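Local coordinates for protein similar to hydroxylamine oxidoreductase (Kuenenia stuttgartiensis, PDB 6H5L) that probably acts as an oxidoreductase, carrying several c-type hemes and forming part of a large multi-heme reductase complex in an anammox bacterium, at residues A[300-308]-A[464-472]; A[393-404]-A[443-454]. All blocks are in the same frame, centred on the assembly; numbering follows the deposited sequence.

Contact 1: A[300-308]-A[464-472]; sequences GIWRMGTVP and WFWYKLQGY. With HEC (heme c), chain I.
Y472 lays its ring along the bend of 300-308, with CE1 3.7 Å from W302 CB and CE2 3.5 Å from M304 O. With its CG anti to the backbone N (chi1 160°), the Y472 ring leaves the helix toward the loop, and Y472 OH donates to R303 O at 3.1 Å from well above the carbonyl plane. A tyrosine suits the place because its flat body packs on backbone while its phenol end reaches polar atoms: Y472 OH also lies 2.8 Å from propionate oxygen O2A of the heme c of chain I. The other propionate of this heme is gripped by two backbone amides, I301 N and W302 N, which both donate to O2D, the latter nearly straight at 174°. G305 passes so close to Y472 and L469 that a beta carbon would collide with Y472 CD2 and L469 CD2, and its own backbone angles also call for glycine. Beside it K468, bent at its last two torsions, curls its ammonium back to donate to G305 O and to W464 O, the latter 3.1 Å from NZ and in the carbonyl plane on a lone pair. A water accepts from NZ and donates to T306 O, so the buried charge is surrounded by oxygen. The apolar end is finished by M304, whose extended chain brings CE to 3.8 Å from F465 CZ, and by T306, whose CG2 meets the W464 ring at its edge, 3.7 Å from CZ3. The loop 300-308 is thus wedged between the heme and helix 455-476. Helix 356-389 closes over W302, where D367 binds the indole NE1 and F371 meets the ring edge-to-face, while M491 of helix 480-513 packs on K468.

Contact 2: A[393-404]-A[443-454]; sequences LYPDAANRDPYP and YGMFLQMQDNPS. With HEC (heme c), chain F.
P404 and Y403 fit together against one face of the Y443 ring. The proline sets CD over that face, 3.9 Å from the ring centroid, in a CH-pi contact, and Y403 turns its edge toward the same face with the planes at 67°. M449, bent at its last torsion, pushes its methyl into the notch beside the proline, with CE 3.6 Å from P404 CD; a flexible thioether suits so angular a hollow. The knob of the other segment is the type II turn M449 to N452. On one flank D401 embraces it: its N donates to Q450 O almost straight, at 173°, and Q450 N returns a bond to OD2 from well above the carboxylate plane. Further along the turn, P395 lies across D451 at about a right angle, with CG 3.9 Å from D451 CB. R400 is the long ridge along the turn. Extended from CG to NE, it brushes D451 O with its CD and stacks its guanidinium on the amide of N452, NH2 being 3.5 Å from OD1. The N452 amide is held at both ends, because its OD1 accepts from Y443 OH and N452 ND2 donates to D401 O at 2.8 Å. R400 NH1 runs on to a salt bridge with E457, which also binds OG of S454, the N-cap of helix 455-476. With an alanine in place of R400, E457 would probably be left without this positive mate and the amide of N452 would lose its flat cover. D401 OD2 has a second partner in R190, again a salt bridge. Opposite charges are therefore paired where the loops meet, and asparagine, able to give and accept at once, joins the polar turn to the aromatic cluster.

Contacts 1 and 2 have centres about 24 Å apart, yet one helix serves both: S454 of contact 2 sits at the N-cap position of helix 455-476, which supplies 464-472 to contact 1. They also touch directly, M445 CE lying 3.4 Å from W466 CD1 and M445 CG 3.9 Å from F465 CD2. Each reaches a different heme. Contact 1 binds one propionate of the heme of chain I through backbone amides and brings Y472 close to the other, whereas in contact 2 F446 CE2 comes within 3.5 Å of C2B of the heme of chain F, whose iron carries a water. K473, the residue following Y472, hydrogen-bonds to the heme of chain F, so the same helix meets both cofactors.

Contact 1: A[300-308]-A[464-472]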
loop_
_atom_site.group_PDB
_atom_site.type_symbol
_atom_site.label_atom_id
_atom_site.label_comp_id
_atom_site.label_asym_id
_atom_site.label_seq_id
_atom_site.Cartn_x
_atom_site.Cartn_y
_atom_site.Cartn_z
ATOM N N GLY A 300 28.519 40.627 4.098
ATOM C CA GLY A 300 27.899 41.851 4.584
ATOM C C GLY A 300 28.564 43.101 4.035
ATOM O O GLY A 300 29.789 43.185 3.921
ATOM N N ILE A 301 27.729 44.086 3.687
ATOM C CA ILE A 301 28.183 45.362 3.134
ATOM C C ILE A 301 27.725 46.537 3.982
ATOM O O ILE A 301 28.541 47.374 4.392
ATOM C CB ILE A 301 27.724 45.551 1.662
ATOM C CG1 ILE A 301 28.291 44.414 0.773
ATOM C CG2 ILE A 301 28.127 46.911 1.133
ATOM C CD1 ILE A 301 27.767 44.441 -0.655
ATOM N N TRP A 302 26.426 46.616 4.210
ATOM C CA TRP A 302 25.830 47.701 5.019
ATOM C C TRP A 302 25.752 47.228 6.461
ATOM O O TRP A 302 25.198 47.926 7.234
ATOM C CB TRP A 302 24.435 48.062 4.522
ATOM C CG TRP A 302 24.364 48.846 3.257
ATOM C CD1 TRP A 302 24.066 48.361 2.031
ATOM C CD2 TRP A 302 24.580 50.249 3.084
ATOM N NE1 TRP A 302 24.065 49.358 1.111
ATOM C CE2 TRP A 302 24.385 50.527 1.722
ATOM C CE3 TRP A 302 24.909 51.299 3.936
ATOM C CZ2 TRP A 302 24.516 51.806 1.197
ATOM C CZ3 TRP A 302 25.034 52.559 3.419
ATOM C CH2 TRP A 302 24.847 52.809 2.069
ATOM N N ARG A 303 26.489 46.181 6.774
ATOM C CA ARG A 303 26.476 45.363 7.994
ATOM C C ARG A 303 25.255 45.619 8.868
ATOM O O ARG A 303 24.255 45.079 8.565
ATOM C CB ARG A 303 27.788 45.637 8.724
ATOM C CG ARG A 303 28.998 45.527 7.822
ATOM C CD ARG A 303 29.393 44.147 7.388
ATOM N NE ARG A 303 29.480 43.243 8.497
ATOM C CZ ARG A 303 30.568 42.876 9.130
ATOM N NH1 ARG A 303 31.736 43.373 8.826
ATOM N NH2 ARG A 303 30.484 41.980 10.078
ATOM N N MET A 304 25.281 46.553 9.791
ATOM C CA MET A 304 24.140 46.684 10.682
ATOM C C MET A 304 23.197 47.800 10.267
ATOM O O MET A 304 22.048 47.822 10.723
ATOM C CB MET A 304 24.604 46.904 12.128
ATOM C CG MET A 304 23.502 46.699 13.171
ATOM S SD MET A 304 24.075 46.726 14.882
ATOM C CE MET A 304 22.530 46.541 15.774
ATOM N N GLY A 305 23.637 48.696 9.386
ATOM C CA GLY A 305 22.886 49.885 9.057
ATOM C C GLY A 305 23.216 51.079 9.919
ATOM O O GLY A 305 22.596 52.137 9.751
ATOM N N THR A 306 24.172 50.944 10.835
ATOM C CA THR A 306 24.552 52.012 11.750
ATOM C C THR A 306 25.803 52.756 11.309
ATOM O O THR A 306 25.862 53.982 11.440
ATOM C CB THR A 306 24.775 51.448 13.156
ATOM O OG1 THR A 306 25.761 50.409 13.103
ATOM C CG2 THR A 306 23.480 50.881 13.709
ATOM N N VAL A 307 26.802 52.048 10.797
ATOM C CA VAL A 307 28.060 52.699 10.412
ATOM C C VAL A 307 27.817 53.580 9.193
ATOM O O VAL A 307 27.278 53.099 8.180
ATOM C CB VAL A 307 29.136 51.650 10.131
ATOM C CG1 VAL A 307 30.392 52.319 9.599
ATOM C CG2 VAL A 307 29.446 50.858 11.395
ATOM N N PRO A 308 28.179 54.859 9.235
ATOM C CA PRO A 308 27.908 55.749 8.102
ATOM C C PRO A 308 28.743 55.368 6.894
ATOM O O PRO A 308 29.918 54.997 7.032
ATOM C CB PRO A 308 28.308 57.136 8.634
ATOM C CG PRO A 308 28.390 56.984 10.129
ATOM C CD PRO A 308 28.817 55.571 10.354
ATOM N N TRP A 464 18.147 56.568 14.299
ATOM C CA TRP A 464 19.231 55.897 13.594
ATOM C C TRP A 464 19.485 54.471 14.070
ATOM O O TRP A 464 20.104 53.696 13.334
ATOM C CB TRP A 464 20.528 56.713 13.705
ATOM C CG TRP A 464 21.159 56.730 15.068
ATOM C CD1 TRP A 464 20.977 57.667 16.044
ATOM C CD2 TRP A 464 22.094 55.782 15.594
ATOM N NE1 TRP A 464 21.728 57.351 17.150
ATOM C CE2 TRP A 464 22.424 56.198 16.898
ATOM C CE3 TRP A 464 22.679 54.616 15.091
ATOM C CZ2 TRP A 464 23.309 55.490 17.706
ATOM C CZ3 TRP A 464 23.560 53.915 15.893
ATOM C CH2 TRP A 464 23.868 54.355 17.186
ATOM N N PHE A 465 19.020 54.095 15.264
ATOM C CA PHE A 465 19.254 52.750 15.769
ATOM C C PHE A 465 18.015 51.863 15.754
ATOM O O PHE A 465 18.152 50.644 15.905
ATOM C CB PHE A 465 19.822 52.802 17.197
ATOM C CG PHE A 465 20.448 51.511 17.647
ATOM C CD1 PHE A 465 21.695 51.132 17.178
ATOM C CD2 PHE A 465 19.790 50.677 18.537
ATOM C CE1 PHE A 465 22.274 49.945 17.586
ATOM C CE2 PHE A 465 20.365 49.488 18.949
ATOM C CZ PHE A 465 21.610 49.122 18.473
ATOM N N TRP A 466 16.820 52.425 15.587
ATOM C CA TRP A 466 15.607 51.625 15.479
ATOM C C TRP A 466 14.971 51.733 14.100
ATOM O O TRP A 466 14.833 50.730 13.396
ATOM C CB TRP A 466 14.588 52.049 16.546
ATOM C CG TRP A 466 14.624 51.251 17.802
ATOM C CD1 TRP A 466 15.577 50.353 18.180
ATOM C CD2 TRP A 466 13.652 51.275 18.852
ATOM N NE1 TRP A 466 15.263 49.820 19.408
ATOM C CE2 TRP A 466 14.085 50.371 19.841
ATOM C CE3 TRP A 466 12.458 51.976 19.055
ATOM C CZ2 TRP A 466 13.364 50.145 21.014
ATOM C CZ3 TRP A 466 11.745 51.751 20.220
ATOM C CH2 TRP A 466 12.200 50.845 21.184
ATOM N N TYR A 467 14.613 52.944 13.678
ATOM C CA TYR A 467 13.765 53.087 12.504
ATOM C C TYR A 467 14.572 53.065 11.213
ATOM O O TYR A 467 14.092 52.551 10.198
ATOM C CB TYR A 467 12.936 54.360 12.629
ATOM C CG TYR A 467 12.094 54.370 13.889
ATOM C CD1 TYR A 467 11.338 53.260 14.249
ATOM C CD2 TYR A 467 12.077 55.475 14.730
ATOM C CE1 TYR A 467 10.573 53.256 15.401
ATOM C CE2 TYR A 467 11.316 55.479 15.886
ATOM C CZ TYR A 467 10.566 54.368 16.216
ATOM O OH TYR A 467 9.809 54.366 17.364
ATOM N N LYS A 468 15.790 53.608 11.230
ATOM C CA LYS A 468 16.675 53.431 10.085
ATOM C C LYS A 468 17.002 51.959 9.875
ATOM O O LYS A 468 17.038 51.480 8.736
ATOM C CB LYS A 468 17.955 54.248 10.266
ATOM C CG LYS A 468 19.049 53.894 9.265
ATOM C CD LYS A 468 20.033 55.038 9.060
ATOM C CE LYS A 468 20.800 55.364 10.331
ATOM N NZ LYS A 468 21.687 54.251 10.765
ATOM N N LEU A 469 17.224 51.221 10.966
ATOM C CA LEU A 469 17.600 49.816 10.846
ATOM C C LEU A 469 16.424 48.946 10.414
ATOM O O LEU A 469 16.617 47.966 9.686
ATOM C CB LEU A 469 18.181 49.311 12.168
ATOM C CG LEU A 469 19.367 50.096 12.736
ATOM C CD1 LEU A 469 20.083 49.290 13.807
ATOM C CD2 LEU A 469 20.333 50.498 11.637
ATOM N N GLN A 470 15.206 49.281 10.851
ATOM C CA GLN A 470 14.043 48.496 10.447
ATOM C C GLN A 470 13.720 48.708 8.973
ATOM O O GLN A 470 13.449 47.744 8.248
ATOM C CB GLN A 470 12.841 48.843 11.325
ATOM C CG GLN A 470 12.962 48.317 12.745
ATOM C CD GLN A 470 11.828 48.762 13.645
ATOM O OE1 GLN A 470 10.668 48.421 13.418
ATOM N NE2 GLN A 470 12.160 49.528 14.678
ATOM N N GLY A 471 13.741 49.959 8.513
ATOM C CA GLY A 471 13.593 50.209 7.089
ATOM C C GLY A 471 14.719 49.608 6.273
ATOM O O GLY A 471 14.509 49.180 5.137
ATOM N N TYR A 472 15.927 49.575 6.839
ATOM C CA TYR A 472 17.054 48.931 6.172
ATOM C C TYR A 472 16.793 47.443 5.969
ATOM O O TYR A 472 16.907 46.927 4.852
ATOM C CB TYR A 472 18.330 49.160 6.986
ATOM C CG TYR A 472 19.469 48.201 6.708
ATOM C CD1 TYR A 472 19.895 47.938 5.411
ATOM C CD2 TYR A 472 20.142 47.583 7.753
ATOM C CE1 TYR A 472 20.941 47.070 5.166
ATOM C CE2 TYR A 472 21.191 46.720 7.517
ATOM C CZ TYR A 472 21.585 46.465 6.224
ATOM O OH TYR A 472 22.630 45.601 5.995
HETATM FE FE HEC I . 19.416 38.844 5.196
HETATM C CHA HEC I . 21.135 41.745 5.275
HETATM C CHB HEC I . 19.729 38.522 8.620
HETATM C CHC HEC I . 17.402 36.059 5.161
HETATM C CHD HEC I . 19.601 38.707 1.747
HETATM N NA HEC I . 20.188 39.975 6.693
HETATM C C1A HEC I . 21.024 41.049 6.459
HETATM C C2A HEC I . 21.755 41.306 7.682
HETATM C C3A HEC I . 21.371 40.421 8.602
HETATM C C4A HEC I . 20.376 39.564 8.000
HETATM C CMA HEC I . 21.887 40.321 10.053
HETATM C CAA HEC I . 22.801 42.412 7.881
HETATM C CBA HEC I . 24.163 41.880 7.458
HETATM C CGA HEC I . 24.427 42.290 6.035
HETATM O O1A HEC I . 24.519 41.390 5.162
HETATM O O2A HEC I . 24.532 43.515 5.772
HETATM N NB HEC I . 18.741 37.501 6.624
HETATM C C1B HEC I . 18.900 37.625 7.989
HETATM C C2B HEC I . 18.035 36.665 8.637
HETATM C C3B HEC I . 17.397 35.978 7.687
HETATM C C4B HEC I . 17.824 36.494 6.399
HETATM C CMB HEC I . 17.925 36.449 10.160
HETATM C CAB HEC I . 16.378 34.840 7.912
HETATM C CBB HEC I . 15.097 35.347 8.614
HETATM N NC HEC I . 18.691 37.583 3.731
HETATM C C1C HEC I . 17.805 36.544 3.936
HETATM C C2C HEC I . 17.239 36.173 2.652
HETATM C C3C HEC I . 17.965 36.785 1.710
HETATM C C4C HEC I . 18.813 37.762 2.366
HETATM C CMC HEC I . 16.378 34.913 2.420
HETATM C CAC HEC I . 17.803 36.618 0.180
HETATM C CBC HEC I . 16.456 37.210 -0.288
HETATM N ND HEC I . 20.258 40.034 3.725
HETATM C C1D HEC I . 20.169 39.809 2.353
HETATM C C2D HEC I . 20.778 40.925 1.664
HETATM C C3D HEC I . 21.255 41.877 2.768
HETATM C C4D HEC I . 20.893 41.238 4.014
HETATM C CMD HEC I . 20.916 41.124 0.139
HETATM C CAD HEC I . 21.986 43.222 2.584
HETATM C CBD HEC I . 23.458 42.917 2.318
HETATM C CGD HEC I . 24.242 44.194 2.193
HETATM O O1D HEC I . 24.203 44.819 1.102
HETATM O O2D HEC I . 24.911 44.582 3.185
HETATM O O HOH W 1 23.839 55.334 11.987
#

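Contact 2: A[393-404]-A[443-454]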
loop_
_atom_site.group_PDB
_atom_site.type_symbol
_atom_site.label_atom_id
_atom_site.label_comp_id
_atom_site.label_asym_id
_atom_site.label_seq_id
_atom_site.Cartn_x
_atom_site.Cartn_y
_atom_site.Cartn_z
ATOM N N LEU A 393 21.089 72.575 25.604
ATOM C CA LEU A 393 20.777 71.301 26.236
ATOM C C LEU A 393 20.490 71.512 27.719
ATOM O O LEU A 393 21.297 72.108 28.438
ATOM C CB LEU A 393 21.938 70.329 26.048
ATOM C CG LEU A 393 21.678 68.838 26.254
ATOM C CD1 LEU A 393 20.848 68.273 25.113
ATOM C CD2 LEU A 393 23.001 68.110 26.373
ATOM N N TYR A 394 19.336 71.030 28.177
ATOM C CA TYR A 394 18.911 71.224 29.561
ATOM C C TYR A 394 18.521 69.881 30.165
ATOM O O TYR A 394 17.607 69.212 29.642
ATOM C CB TYR A 394 17.751 72.217 29.647
ATOM C CG TYR A 394 17.296 72.496 31.062
ATOM C CD1 TYR A 394 17.976 73.404 31.866
ATOM C CD2 TYR A 394 16.188 71.853 31.595
ATOM C CE1 TYR A 394 17.563 73.661 33.162
ATOM C CE2 TYR A 394 15.768 72.103 32.888
ATOM C CZ TYR A 394 16.458 73.007 33.667
ATOM O OH TYR A 394 16.040 73.257 34.953
ATOM N N PRO A 395 19.172 69.440 31.256
ATOM C CA PRO A 395 20.320 70.114 31.873
ATOM C C PRO A 395 21.590 69.954 31.043
ATOM O O PRO A 395 21.664 69.044 30.218
ATOM C CB PRO A 395 20.463 69.402 33.227
ATOM C CG PRO A 395 19.162 68.687 33.441
ATOM C CD PRO A 395 18.704 68.309 32.072
ATOM N N ASP A 396 22.572 70.826 31.259
ATOM C CA ASP A 396 23.798 70.756 30.482
ATOM C C ASP A 396 24.690 69.626 30.994
ATOM O O ASP A 396 24.404 68.978 32.004
ATOM C CB ASP A 396 24.537 72.095 30.512
ATOM C CG ASP A 396 24.802 72.598 31.922
ATOM O OD1 ASP A 396 24.663 71.819 32.887
ATOM O OD2 ASP A 396 25.145 73.790 32.063
ATOM N N ALA A 397 25.790 69.395 30.273
ATOM C CA ALA A 397 26.704 68.316 30.630
ATOM C C ALA A 397 27.297 68.490 32.021
ATOM O O ALA A 397 27.737 67.504 32.623
ATOM C CB ALA A 397 27.825 68.216 29.592
ATOM N N ALA A 398 27.314 69.716 32.544
ATOM C CA ALA A 398 27.859 69.953 33.874
ATOM C C ALA A 398 26.912 69.496 34.977
ATOM O O ALA A 398 27.370 69.049 36.034
ATOM C CB ALA A 398 28.191 71.436 34.048
ATOM N N ASN A 399 25.602 69.581 34.751
ATOM C CA ASN A 399 24.598 69.255 35.759
ATOM C C ASN A 399 23.867 67.954 35.434
ATOM O O ASN A 399 22.657 67.832 35.636
ATOM C CB ASN A 399 23.602 70.401 35.918
ATOM C CG ASN A 399 24.245 71.655 36.474
ATOM O OD1 ASN A 399 24.587 72.574 35.729
ATOM N ND2 ASN A 399 24.420 71.698 37.790
ATOM N N ARG A 400 24.598 66.966 34.922
ATOM C CA ARG A 400 24.039 65.647 34.670
ATOM C C ARG A 400 25.161 64.623 34.770
ATOM O O ARG A 400 26.346 64.968 34.770
ATOM C CB ARG A 400 23.339 65.579 33.306
ATOM C CG ARG A 400 24.270 65.565 32.104
ATOM C CD ARG A 400 23.469 65.662 30.814
ATOM N NE ARG A 400 24.190 65.119 29.667
ATOM C CZ ARG A 400 23.656 64.959 28.460
ATOM N NH1 ARG A 400 22.393 65.302 28.243
ATOM N NH2 ARG A 400 24.381 64.455 27.470
ATOM N N ASP A 401 24.770 63.352 34.862
ATOM C CA ASP A 401 25.745 62.283 34.991
ATOM C C ASP A 401 26.673 62.257 33.777
ATOM O O ASP A 401 26.273 62.623 32.668
ATOM C CB ASP A 401 25.047 60.931 35.136
ATOM C CG ASP A 401 24.671 60.618 36.569
ATOM O OD1 ASP A 401 24.975 61.441 37.458
ATOM O OD2 ASP A 401 24.065 59.550 36.806
ATOM N N PRO A 402 27.922 61.834 33.961
ATOM C CA PRO A 402 28.843 61.747 32.821
ATOM C C PRO A 402 28.519 60.582 31.902
ATOM O O PRO A 402 27.539 59.862 32.121
ATOM C CB PRO A 402 30.211 61.567 33.492
ATOM C CG PRO A 402 29.895 60.895 34.785
ATOM C CD PRO A 402 28.576 61.466 35.230
ATOM N N TYR A 403 29.332 60.403 30.865
ATOM C CA TYR A 403 29.198 59.242 29.999
ATOM C C TYR A 403 29.311 57.968 30.837
ATOM O O TYR A 403 30.070 57.937 31.813
ATOM C CB TYR A 403 30.277 59.274 28.912
ATOM C CG TYR A 403 30.135 58.223 27.833
ATOM C CD1 TYR A 403 29.304 58.429 26.739
ATOM C CD2 TYR A 403 30.840 57.030 27.904
ATOM C CE1 TYR A 403 29.175 57.471 25.748
ATOM C CE2 TYR A 403 30.718 56.066 26.920
ATOM C CZ TYR A 403 29.884 56.292 25.844
ATOM O OH TYR A 403 29.759 55.336 24.860
ATOM N N PRO A 404 28.561 56.916 30.504
ATOM C CA PRO A 404 28.545 55.721 31.358
ATOM C C PRO A 404 29.937 55.139 31.566
ATOM O O PRO A 404 30.678 54.891 30.612
ATOM C CB PRO A 404 27.632 54.752 30.595
ATOM C CG PRO A 404 27.540 55.302 29.203
ATOM C CD PRO A 404 27.642 56.782 29.363
ATOM N N TYR A 443 24.328 54.723 23.978
ATOM C CA TYR A 443 24.195 54.241 25.353
ATOM C C TYR A 443 22.815 54.543 25.928
ATOM O O TYR A 443 22.265 53.738 26.688
ATOM C CB TYR A 443 25.285 54.851 26.232
ATOM C CG TYR A 443 25.168 56.348 26.403
ATOM C CD1 TYR A 443 25.719 57.215 25.471
ATOM C CD2 TYR A 443 24.510 56.891 27.498
ATOM C CE1 TYR A 443 25.614 58.584 25.624
ATOM C CE2 TYR A 443 24.401 58.256 27.658
ATOM C CZ TYR A 443 24.954 59.100 26.719
ATOM O OH TYR A 443 24.848 60.463 26.874
ATOM N N GLY A 444 22.243 55.697 25.577
ATOM C CA GLY A 444 20.927 56.062 26.075
ATOM C C GLY A 444 19.823 55.124 25.636
ATOM O O GLY A 444 18.768 55.075 26.279
ATOM N N MET A 445 20.042 54.382 24.548
ATOM C CA MET A 445 19.105 53.341 24.146
ATOM C C MET A 445 18.980 52.262 25.212
ATOM O O MET A 445 17.925 51.631 25.343
ATOM C CB MET A 445 19.568 52.716 22.829
ATOM C CG MET A 445 18.473 52.371 21.849
ATOM S SD MET A 445 18.056 53.777 20.804
ATOM C CE MET A 445 16.787 53.048 19.779
ATOM N N PHE A 446 20.043 52.045 25.987
ATOM C CA PHE A 446 20.164 50.909 26.891
ATOM C C PHE A 446 19.971 51.284 28.353
ATOM O O PHE A 446 19.369 50.516 29.110
ATOM C CB PHE A 446 21.540 50.246 26.725
ATOM C CG PHE A 446 21.826 49.751 25.326
ATOM C CD1 PHE A 446 22.078 50.640 24.293
ATOM C CD2 PHE A 446 21.875 48.395 25.056
ATOM C CE1 PHE A 446 22.343 50.185 23.015
ATOM C CE2 PHE A 446 22.141 47.934 23.782
ATOM C CZ PHE A 446 22.378 48.831 22.761
ATOM N N LEU A 447 20.468 52.446 28.768
ATOM C CA LEU A 447 20.498 52.823 30.173
ATOM C C LEU A 447 20.169 54.302 30.314
ATOM O O LEU A 447 20.585 55.120 29.490
ATOM C CB LEU A 447 21.872 52.527 30.789
ATOM C CG LEU A 447 22.142 53.006 32.216
ATOM C CD1 LEU A 447 21.201 52.332 33.199
ATOM C CD2 LEU A 447 23.593 52.755 32.591
ATOM N N GLN A 448 19.418 54.634 31.361
ATOM C CA GLN A 448 19.078 56.012 31.685
ATOM C C GLN A 448 19.751 56.391 32.997
ATOM O O GLN A 448 19.452 55.808 34.046
ATOM C CB GLN A 448 17.565 56.206 31.785
ATOM C CG GLN A 448 17.160 57.609 32.210
ATOM C CD GLN A 448 17.622 58.669 31.233
ATOM O OE1 GLN A 448 17.765 58.409 30.040
ATOM N NE2 GLN A 448 17.860 59.875 31.736
ATOM N N MET A 449 20.655 57.360 32.933
ATOM C CA MET A 449 21.339 57.884 34.101
ATOM C C MET A 449 20.683 59.200 34.515
ATOM O O MET A 449 19.619 59.574 34.010
ATOM C CB MET A 449 22.832 58.028 33.801
ATOM C CG MET A 449 23.521 56.697 33.540
ATOM S SD MET A 449 25.247 56.877 33.070
ATOM C CE MET A 449 25.066 57.845 31.575
ATOM N N GLN A 450 21.313 59.914 35.444
ATOM C CA GLN A 450 20.721 61.127 36.006
ATOM C C GLN A 450 20.697 62.208 34.932
ATOM O O GLN A 450 21.704 62.872 34.677
ATOM C CB GLN A 450 21.503 61.581 37.231
ATOM C CG GLN A 450 20.719 62.471 38.175
ATOM C CD GLN A 450 19.622 61.720 38.899
ATOM O OE1 GLN A 450 18.459 61.756 38.496
ATOM N NE2 GLN A 450 19.985 61.032 39.977
ATOM N N ASP A 451 19.533 62.383 34.299
ATOM C CA ASP A 451 19.332 63.373 33.239
ATOM C C ASP A 451 20.311 63.178 32.082
ATOM O O ASP A 451 20.728 64.143 31.435
ATOM C CB ASP A 451 19.417 64.800 33.788
ATOM C CG ASP A 451 18.280 65.125 34.741
ATOM O OD1 ASP A 451 17.119 64.787 34.420
ATOM O OD2 ASP A 451 18.545 65.709 35.813
ATOM N N ASN A 452 20.679 61.928 31.811
ATOM C CA ASN A 452 21.587 61.594 30.722
ATOM C C ASN A 452 21.224 60.217 30.176
ATOM O O ASN A 452 21.371 59.213 30.885
ATOM C CB ASN A 452 23.041 61.631 31.199
ATOM C CG ASN A 452 24.039 61.403 30.075
ATOM O OD1 ASN A 452 23.671 61.315 28.903
ATOM N ND2 ASN A 452 25.315 61.319 30.431
ATOM N N PRO A 453 20.754 60.120 28.922
ATOM C CA PRO A 453 20.607 61.219 27.961
ATOM C C PRO A 453 19.397 62.114 28.204
ATOM O O PRO A 453 18.616 61.879 29.128
ATOM C CB PRO A 453 20.449 60.484 26.630
ATOM C CG PRO A 453 19.743 59.235 27.010
ATOM C CD PRO A 453 20.345 58.832 28.334
ATOM N N SER A 454 19.259 63.138 27.365
ATOM C CA SER A 454 18.096 64.006 27.378
ATOM C C SER A 454 17.001 63.408 26.496
ATOM O O SER A 454 17.148 62.326 25.922
ATOM C CB SER A 454 18.470 65.414 26.917
ATOM O OG SER A 454 18.998 65.401 25.602
HETATM FE FE HEC F . 23.369 43.039 20.651
HETATM C CHA HEC F . 24.520 44.201 17.682
HETATM C CHB HEC F . 25.525 44.885 22.384
HETATM C CHC HEC F . 21.361 42.715 23.513
HETATM C CHD HEC F . 21.523 40.626 19.155
HETATM N NA HEC F . 24.782 44.301 20.120
HETATM C C1A HEC F . 25.105 44.692 18.835
HETATM C C2A HEC F . 26.148 45.699 18.941
HETATM C C3A HEC F . 26.421 45.880 20.238
HETATM C C4A HEC F . 25.568 45.003 21.011
HETATM C CMA HEC F . 27.469 46.857 20.815
HETATM C CAA HEC F . 26.846 46.444 17.780
HETATM C CBA HEC F . 27.549 45.454 16.860
HETATM C CGA HEC F . 28.959 45.241 17.342
HETATM O O1A HEC F . 29.336 44.058 17.529
HETATM O O2A HEC F . 29.696 46.240 17.550
HETATM N NB HEC F . 23.456 43.626 22.639
HETATM C C1B HEC F . 24.396 44.524 23.087
HETATM C C2B HEC F . 23.985 45.016 24.386
HETATM C C3B HEC F . 22.815 44.408 24.707
HETATM C C4B HEC F . 22.474 43.526 23.602
HETATM C CMB HEC F . 24.842 46.049 25.155
HETATM C CAB HEC F . 21.887 44.511 25.953
HETATM C CBB HEC F . 22.514 45.057 27.257
HETATM N NC HEC F . 21.757 41.852 21.257
HETATM C C1C HEC F . 21.030 41.929 22.430
HETATM C C2C HEC F . 19.821 41.137 22.271
HETATM C C3C HEC F . 19.923 40.473 21.107
HETATM C C4C HEC F . 21.105 40.964 20.423
HETATM C CMC HEC F . 18.815 40.848 23.411
HETATM C CAC HEC F . 18.928 39.443 20.513
HETATM C CBC HEC F . 17.539 40.073 20.277
HETATM N ND HEC F . 23.059 42.503 18.699
HETATM C C1D HEC F . 22.260 41.433 18.312
HETATM C C2D HEC F . 22.322 41.307 16.873
HETATM C C3D HEC F . 23.267 42.429 16.404
HETATM C C4D HEC F . 23.670 43.117 17.611
HETATM C CMD HEC F . 21.590 40.249 16.019
HETATM C CAD HEC F . 23.707 42.780 14.965
HETATM C CBD HEC F . 22.499 42.942 14.047
HETATM C CGD HEC F . 22.982 43.274 12.662
HETATM O O1D HEC F . 24.193 43.574 12.519
HETATM O O2D HEC F . 22.162 43.244 11.709
HETATM O O HOH W 2 21.308 65.940 36.745
HETATM O O HOH W 3 21.844 44.411 20.158
#